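Local coordinates for Non-canonical purine NTP pyrophosphatase (Coxiella burnetii, PDB 3TQU), which probably hydrolyses non-canonical purine nucleoside triphosphates such as XTP, dITP and ITP to monophosphates and diphosphate, removing them from the nucleotide pool, at residues Ser115-Leu127 with Leu137-Arg149. Residues are numbered along the deposited sequence; the frame is centred on the assembly and turned at random.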
ATOM      1  N   SER A 115      28.315 -11.714   4.152  1.00 55.89           N
ATOM      2  CA  SER A 115      29.004 -10.427   4.116  1.00 53.80           C
ATOM      3  C   SER A 115      28.055  -9.236   3.983  1.00 47.53           C
ATOM      4  O   SER A 115      28.416  -8.108   4.322  1.00 46.94           O
ATOM      5  CB  SER A 115      30.026 -10.406   2.978  1.00 55.80           C
ATOM      6  OG  SER A 115      29.400 -10.639   1.727  1.00 57.49           O
ATOM      7  N   ASP A 116      26.849  -9.489   3.487  1.00 41.83           N
ATOM      8  CA  ASP A 116      25.875  -8.423   3.282  1.00 36.99           C
ATOM      9  C   ASP A 116      25.201  -8.023   4.592  1.00 30.14           C
ATOM     10  O   ASP A 116      24.429  -8.792   5.160  1.00 26.02           O
ATOM     11  CB  ASP A 116      24.818  -8.850   2.261  1.00 38.39           C
ATOM     12  CG  ASP A 116      23.979  -7.687   1.777  1.00 41.08           C
ATOM     13  OD1 ASP A 116      24.105  -6.589   2.354  1.00 40.88           O
ATOM     14  OD2 ASP A 116      23.193  -7.868   0.823  1.00 43.93           O
ATOM     15  N   ARG A 117      25.499  -6.816   5.063  1.00 27.04           N
ATOM     16  CA  ARG A 117      24.906  -6.299   6.292  1.00 24.49           C
ATOM     17  C   ARG A 117      23.774  -5.327   5.971  1.00 19.85           C
ATOM     18  O   ARG A 117      23.289  -4.615   6.851  1.00 17.08           O
ATOM     19  CB  ARG A 117      25.964  -5.579   7.136  1.00 26.11           C
ATOM     20  CG  ARG A 117      27.263  -6.352   7.337  1.00 30.20           C
ATOM     21  CD  ARG A 117      27.154  -7.383   8.450  1.00 30.06           C
ATOM     22  NE  ARG A 117      26.944  -6.768   9.759  1.00 28.86           N
ATOM     23  CZ  ARG A 117      26.901  -7.448  10.901  1.00 28.84           C
ATOM     24  NH1 ARG A 117      27.062  -8.764  10.898  1.00 30.73           N
ATOM     25  NH2 ARG A 117      26.700  -6.814  12.049  1.00 28.49           N
ATOM     26  N   SER A 118      23.362  -5.292   4.708  1.00 15.57           N
ATOM     27  CA  SER A 118      22.342  -4.346   4.262  1.00 17.24           C
ATOM     28  C   SER A 118      21.036  -4.519   5.023  1.00 15.62           C
ATOM     29  O   SER A 118      20.626  -5.642   5.316  1.00 15.55           O
ATOM     30  CB  SER A 118      22.089  -4.488   2.759  1.00 22.01           C
ATOM     31  OG  SER A 118      23.245  -4.129   2.021  1.00 29.31           O
ATOM     32  N   ALA A 119      20.389  -3.399   5.333  1.00 13.20           N
ATOM     33  CA  ALA A 119      19.133  -3.419   6.065  1.00 15.04           C
ATOM     34  C   ALA A 119      18.343  -2.151   5.778  1.00 15.27           C
ATOM     35  O   ALA A 119      18.886  -1.173   5.272  1.00 14.88           O
ATOM     36  CB  ALA A 119      19.389  -3.563   7.559  1.00 14.36           C
ATOM     37  N   SER A 120      17.055  -2.178   6.099  1.00 14.24           N
ATOM     38  CA  SER A 120      16.199  -1.019   5.902  1.00 14.03           C
ATOM     39  C   SER A 120      15.149  -0.947   6.997  1.00 13.43           C
ATOM     40  O   SER A 120      14.647  -1.978   7.453  1.00 13.65           O
ATOM     41  CB  SER A 120      15.507  -1.085   4.539  1.00 18.00           C
ATOM     42  OG  SER A 120      16.450  -1.237   3.495  1.00 21.24           O
ATOM     43  N   PHE A 121      14.844   0.272   7.431  1.00 11.91           N
ATOM     44  CA  PHE A 121      13.687   0.527   8.279  1.00 14.32           C
ATOM     45  C   PHE A 121      12.524   0.901   7.375  1.00 14.21           C
ATOM     46  O   PHE A 121      12.707   1.644   6.408  1.00  9.53           O
ATOM     47  CB  PHE A 121      13.953   1.694   9.230  1.00  7.16           C
ATOM     48  CG  PHE A 121      14.504   1.289  10.565  1.00 10.02           C
ATOM     49  CD1 PHE A 121      13.796   0.429  11.389  1.00 14.59           C
ATOM     50  CD2 PHE A 121      15.710   1.799  11.013  1.00 13.56           C
ATOM     51  CE1 PHE A 121      14.296   0.064  12.626  1.00 16.82           C
ATOM     52  CE2 PHE A 121      16.215   1.439  12.253  1.00 16.38           C
ATOM     53  CZ  PHE A 121      15.505   0.569  13.058  1.00 19.11           C
ATOM     54  N   HIS A 122      11.335   0.401   7.696  1.00 10.46           N
ATOM     55  CA  HIS A 122      10.141   0.714   6.921  1.00  9.52           C
ATOM     56  C   HIS A 122       9.059   1.289   7.814  1.00 10.21           C
ATOM     57  O   HIS A 122       8.850   0.815   8.933  1.00 10.33           O
ATOM     58  CB  HIS A 122       9.595  -0.538   6.231  1.00  9.42           C
ATOM     59  CG  HIS A 122      10.524  -1.125   5.220  1.00 12.46           C
ATOM     60  ND1 HIS A 122      10.383  -0.906   3.866  1.00 13.84           N
ATOM     61  CD2 HIS A 122      11.610  -1.921   5.362  1.00 15.48           C
ATOM     62  CE1 HIS A 122      11.341  -1.545   3.218  1.00 18.00           C
ATOM     63  NE2 HIS A 122      12.099  -2.170   4.103  1.00 19.22           N
ATOM     64  N   CYS A 123       8.367   2.308   7.314  1.00 10.31           N
ATOM     65  CA  CYS A 123       7.171   2.811   7.973  1.00  8.77           C
ATOM     66  C   CYS A 123       6.048   2.929   6.957  1.00 10.79           C
ATOM     67  O   CYS A 123       6.170   3.655   5.967  1.00 13.06           O
ATOM     68  CB  CYS A 123       7.422   4.173   8.615  1.00  8.83           C
ATOM     69  SG  CYS A 123       5.924   4.911   9.318  1.00 12.98           S
ATOM     70  N   VAL A 124       4.957   2.214   7.199  1.00  8.65           N
ATOM     71  CA  VAL A 124       3.811   2.272   6.305  1.00 10.33           C
ATOM     72  C   VAL A 124       2.626   2.843   7.059  1.00 12.41           C
ATOM     73  O   VAL A 124       2.206   2.296   8.079  1.00 10.37           O
ATOM     74  CB  VAL A 124       3.442   0.883   5.748  1.00 13.16           C
ATOM     75  CG1 VAL A 124       2.247   0.992   4.791  1.00 13.37           C
ATOM     76  CG2 VAL A 124       4.636   0.256   5.046  1.00 13.28           C
ATOM     77  N   ILE A 125       2.107   3.954   6.552  1.00 10.77           N
ATOM     78  CA  ILE A 125       0.955   4.620   7.136  1.00  9.92           C
ATOM     79  C   ILE A 125      -0.259   4.361   6.259  1.00 10.86           C
ATOM     80  O   ILE A 125      -0.183   4.456   5.032  1.00 11.35           O
ATOM     81  CB  ILE A 125       1.198   6.143   7.239  1.00 10.36           C
ATOM     82  CG1 ILE A 125       2.355   6.424   8.197  1.00 11.45           C
ATOM     83  CG2 ILE A 125      -0.066   6.872   7.687  1.00  9.38           C
ATOM     84  CD1 ILE A 125       2.746   7.888   8.287  1.00 15.80           C
ATOM     85  N   ALA A 126      -1.373   4.013   6.888  1.00 10.15           N
ATOM     86  CA  ALA A 126      -2.628   3.861   6.168  1.00 10.06           C
ATOM     87  C   ALA A 126      -3.660   4.818   6.742  1.00 10.84           C
ATOM     88  O   ALA A 126      -3.856   4.876   7.955  1.00 13.43           O
ATOM     89  CB  ALA A 126      -3.127   2.423   6.244  1.00  8.93           C
ATOM     90  N   LEU A 127      -4.302   5.579   5.863  1.00 12.63           N
ATOM     91  CA  LEU A 127      -5.389   6.467   6.259  1.00 10.84           C
ATOM     92  C   LEU A 127      -6.681   6.027   5.582  1.00 13.45           C
ATOM     93  O   LEU A 127      -6.774   6.020   4.353  1.00 14.89           O
ATOM     94  CB  LEU A 127      -5.059   7.911   5.874  1.00 12.50           C
ATOM     95  CG  LEU A 127      -6.158   8.945   6.119  1.00 15.55           C
ATOM     96  CD1 LEU A 127      -6.630   8.882   7.562  1.00 15.87           C
ATOM     97  CD2 LEU A 127      -5.680  10.348   5.757  1.00 17.74           C
ATOM     98  N   LEU A 137      -5.315   5.826   1.704  1.00 10.51           N
ATOM     99  CA  LEU A 137      -4.046   6.454   1.390  1.00 10.92           C
ATOM    100  C   LEU A 137      -2.946   5.617   2.020  1.00 11.59           C
ATOM    101  O   LEU A 137      -3.003   5.314   3.211  1.00 12.49           O
ATOM    102  CB  LEU A 137      -3.996   7.870   1.958  1.00 13.83           C
ATOM    103  CG  LEU A 137      -2.660   8.604   1.832  1.00 16.09           C
ATOM    104  CD1 LEU A 137      -2.267   8.765   0.369  1.00 20.42           C
ATOM    105  CD2 LEU A 137      -2.738   9.954   2.522  1.00 12.88           C
ATOM    106  N   ILE A 138      -1.955   5.233   1.223  1.00  8.20           N
ATOM    107  CA  ILE A 138      -0.824   4.472   1.736  1.00  7.64           C
ATOM    108  C   ILE A 138       0.459   5.274   1.555  1.00 14.99           C
ATOM    109  O   ILE A 138       0.810   5.645   0.436  1.00 15.17           O
ATOM    110  CB  ILE A 138      -0.668   3.120   1.010  1.00 10.53           C
ATOM    111  CG1 ILE A 138      -1.957   2.297   1.116  1.00 13.32           C
ATOM    112  CG2 ILE A 138       0.526   2.348   1.562  1.00 12.07           C
ATOM    113  CD1 ILE A 138      -2.355   1.953   2.535  1.00 14.19           C
ATOM    114  N   CYS A 139       1.144   5.549   2.659  1.00 13.27           N
ATOM    115  CA  CYS A 139       2.432   6.230   2.611  1.00 17.73           C
ATOM    116  C   CYS A 139       3.513   5.268   3.076  1.00 18.73           C
ATOM    117  O   CYS A 139       3.426   4.716   4.171  1.00 21.43           O
ATOM    118  CB  CYS A 139       2.419   7.472   3.500  1.00 18.56           C
ATOM    119  SG  CYS A 139       1.165   8.684   3.041  1.00 17.60           S
ATOM    120  N   HIS A 140       4.531   5.065   2.248  1.00 16.31           N
ATOM    121  CA  HIS A 140       5.568   4.095   2.569  1.00 13.07           C
ATOM    122  C   HIS A 140       6.953   4.734   2.636  1.00 15.11           C
ATOM    123  O   HIS A 140       7.538   5.080   1.609  1.00 14.01           O
ATOM    124  CB  HIS A 140       5.552   2.949   1.554  1.00 16.22           C
ATOM    125  CG  HIS A 140       6.486   1.828   1.890  1.00 12.28           C
ATOM    126  ND1 HIS A 140       6.484   0.629   1.207  1.00 12.68           N
ATOM    127  CD2 HIS A 140       7.451   1.722   2.833  1.00 10.10           C
ATOM    128  CE1 HIS A 140       7.409  -0.164   1.715  1.00 17.81           C
ATOM    129  NE2 HIS A 140       8.010   0.474   2.705  1.00 15.56           N
ATOM    130  N   GLY A 141       7.472   4.883   3.852  1.00 12.58           N
ATOM    131  CA  GLY A 141       8.793   5.451   4.062  1.00 13.34           C
ATOM    132  C   GLY A 141       9.847   4.369   4.212  1.00 11.05           C
ATOM    133  O   GLY A 141       9.639   3.376   4.918  1.00 10.67           O
ATOM    134  N   VAL A 142      10.979   4.559   3.542  1.00  9.99           N
ATOM    135  CA  VAL A 142      12.063   3.588   3.583  1.00 12.44           C
ATOM    136  C   VAL A 142      13.387   4.256   3.923  1.00 14.75           C
ATOM    137  O   VAL A 142      13.767   5.258   3.317  1.00 16.28           O
ATOM    138  CB  VAL A 142      12.205   2.833   2.242  1.00 12.83           C
ATOM    139  CG1 VAL A 142      13.389   1.874   2.296  1.00 11.14           C
ATOM    140  CG2 VAL A 142      10.924   2.086   1.916  1.00 14.56           C
ATOM    141  N   TRP A 143      14.089   3.686   4.895  1.00 13.08           N
ATOM    142  CA  TRP A 143      15.368   4.216   5.338  1.00 14.75           C
ATOM    143  C   TRP A 143      16.424   3.120   5.216  1.00 13.66           C
ATOM    144  O   TRP A 143      16.394   2.142   5.958  1.00 16.00           O
ATOM    145  CB  TRP A 143      15.245   4.685   6.790  1.00 16.05           C
ATOM    146  CG  TRP A 143      16.345   5.580   7.262  1.00 14.07           C
ATOM    147  CD1 TRP A 143      17.231   6.278   6.489  1.00 12.87           C
ATOM    148  CD2 TRP A 143      16.676   5.880   8.625  1.00 12.66           C
ATOM    149  NE1 TRP A 143      18.091   6.995   7.289  1.00 12.82           N
ATOM    150  CE2 TRP A 143      17.772   6.766   8.600  1.00 12.66           C
ATOM    151  CE3 TRP A 143      16.151   5.486   9.859  1.00 12.91           C
ATOM    152  CZ2 TRP A 143      18.355   7.262   9.767  1.00 14.52           C
ATOM    153  CZ3 TRP A 143      16.732   5.980  11.016  1.00 11.46           C
ATOM    154  CH2 TRP A 143      17.823   6.857  10.961  1.00 12.28           C
ATOM    155  N   GLU A 144      17.348   3.282   4.270  1.00 12.01           N
ATOM    156  CA  GLU A 144      18.375   2.270   4.005  1.00 15.32           C
ATOM    157  C   GLU A 144      19.648   2.478   4.829  1.00 16.16           C
ATOM    158  O   GLU A 144      20.141   3.598   4.956  1.00 19.74           O
ATOM    159  CB  GLU A 144      18.729   2.247   2.515  1.00 18.27           C
ATOM    160  CG  GLU A 144      17.535   2.040   1.594  1.00 23.57           C
ATOM    161  CD  GLU A 144      17.924   2.049   0.128  1.00 32.73           C
ATOM    162  OE1 GLU A 144      19.131   2.167  -0.166  1.00 35.82           O
ATOM    163  OE2 GLU A 144      17.024   1.940  -0.733  1.00 37.47           O
ATOM    164  N   GLY A 145      20.184   1.393   5.375  1.00 14.37           N
ATOM    165  CA  GLY A 145      21.423   1.459   6.126  1.00 15.67           C
ATOM    166  C   GLY A 145      22.117   0.115   6.222  1.00 16.77           C
ATOM    167  O   GLY A 145      21.952  -0.741   5.354  1.00 12.77           O
ATOM    168  N   GLU A 146      22.899  -0.066   7.282  1.00 17.74           N
ATOM    169  CA  GLU A 146      23.636  -1.304   7.502  1.00 21.98           C
ATOM    170  C   GLU A 146      23.569  -1.673   8.973  1.00 23.82           C
ATOM    171  O   GLU A 146      23.458  -0.799   9.832  1.00 23.10           O
ATOM    172  CB  GLU A 146      25.102  -1.139   7.095  1.00 27.49           C
ATOM    173  CG  GLU A 146      25.312  -0.730   5.650  1.00 34.00           C
ATOM    174  CD  GLU A 146      26.770  -0.464   5.334  1.00 40.76           C
ATOM    175  OE1 GLU A 146      27.610  -0.588   6.251  1.00 43.48           O
ATOM    176  OE2 GLU A 146      27.075  -0.130   4.170  1.00 43.55           O
ATOM    177  N   ILE A 147      23.638  -2.968   9.264  1.00 21.54           N
ATOM    178  CA  ILE A 147      23.663  -3.430  10.647  1.00 20.64           C
ATOM    179  C   ILE A 147      25.091  -3.421  11.181  1.00 19.11           C
ATOM    180  O   ILE A 147      25.981  -4.056  10.615  1.00 20.99           O
ATOM    181  CB  ILE A 147      23.075  -4.847  10.786  1.00 19.05           C
ATOM    182  CG1 ILE A 147      21.678  -4.907  10.170  1.00 15.21           C
ATOM    183  CG2 ILE A 147      23.031  -5.267  12.252  1.00 19.58           C
ATOM    184  CD1 ILE A 147      20.671  -3.979  10.840  1.00 12.32           C
ATOM    185  N   ALA A 148      25.307  -2.696  12.272  1.00 15.65           N
ATOM    186  CA  ALA A 148      26.634  -2.594  12.862  1.00 18.61           C
ATOM    187  C   ALA A 148      27.026  -3.893  13.559  1.00 20.06           C
ATOM    188  O   ALA A 148      26.190  -4.772  13.774  1.00 17.28           O
ATOM    189  CB  ALA A 148      26.694  -1.424  13.831  1.00 18.79           C
ATOM    190  N   ARG A 149      28.304  -4.007  13.905  1.00 22.40           N
ATOM    191  CA  ARG A 149      28.827  -5.198  14.561  1.00 27.42           C
ATOM    192  C   ARG A 149      28.493  -5.178  16.047  1.00 27.83           C
ATOM    193  O   ARG A 149      28.343  -6.225  16.674  1.00 31.93           O
ATOM    194  CB  ARG A 149      30.343  -5.288  14.367  1.00 33.30           C
ATOM    195  CG  ARG A 149      30.796  -5.265  12.913  1.00 38.49           C
ATOM    196  CD  ARG A 149      30.680  -6.633  12.262  1.00 42.66           C
ATOM    197  NE  ARG A 149      31.075  -6.601  10.856  1.00 44.42           N
ATOM    198  CZ  ARG A 149      31.173  -7.676  10.082  1.00 45.98           C
ATOM    199  NH1 ARG A 149      30.910  -8.878  10.577  1.00 46.88           N
ATOM    200  NH2 ARG A 149      31.536  -7.551   8.812  1.00 46.28           N
TER
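Arg117 and Ile147 meet at the open end of a long antiparallel beta hairpin, strands 118-128 and 137-147, in the middle of the mixed sheet of this HAM1-family enzyme. From CB outward, Arg117 runs along the end of the partner strand. Its CB sits 3.8 Å from Ile147 O, and the chain then bends at chi2 (-81°) and again at chi3, which turns the guanidinium edge toward the carbonyls of Ile147 and Ala148. CD passes the same Ile147 oxygen at 4.1 Å. NE donates to Ile147 O at 3.0 Å and NH2 to the same oxygen at 3.2 Å, a side-on grip with both nitrogens on one face of that carbonyl's plane. NH2 also makes a weak bond to Ala148 O. Arg149 covers one face of the group, the two guanidinium planes only 16° apart, and NH1 of Arg117 faces Arg149 NH1 at 3.9 Å; such a stack of like charges is probably eased by the carbonyls at the Arg117 edge.

Further along, paired backbone bonds run through Ala119-Gly145, Phe121-Trp143, Cys123-Gly141, Ile125-Cys139 and Leu127-Leu137. On the Phe121 and Trp143 face the two aromatics lie side by side, both meeting Phe163, and Phe121 stacks on His185, a predicted substrate-binding residue. Cys123 and Ile125 pack against helix 185-199. The other face carries two histidines, both touching Ala135 of the second subunit. Thr76 OG1 holds NE2 of His122. Val124 lays CG2 over one face of the His140 ring, 4.0 Å from its centroid, a CH-pi contact. That ring's NE2 meets His122 ND1 at 3.0 Å, in the plane of the His122 ring, in a nearly straight hydrogen bond of 169°.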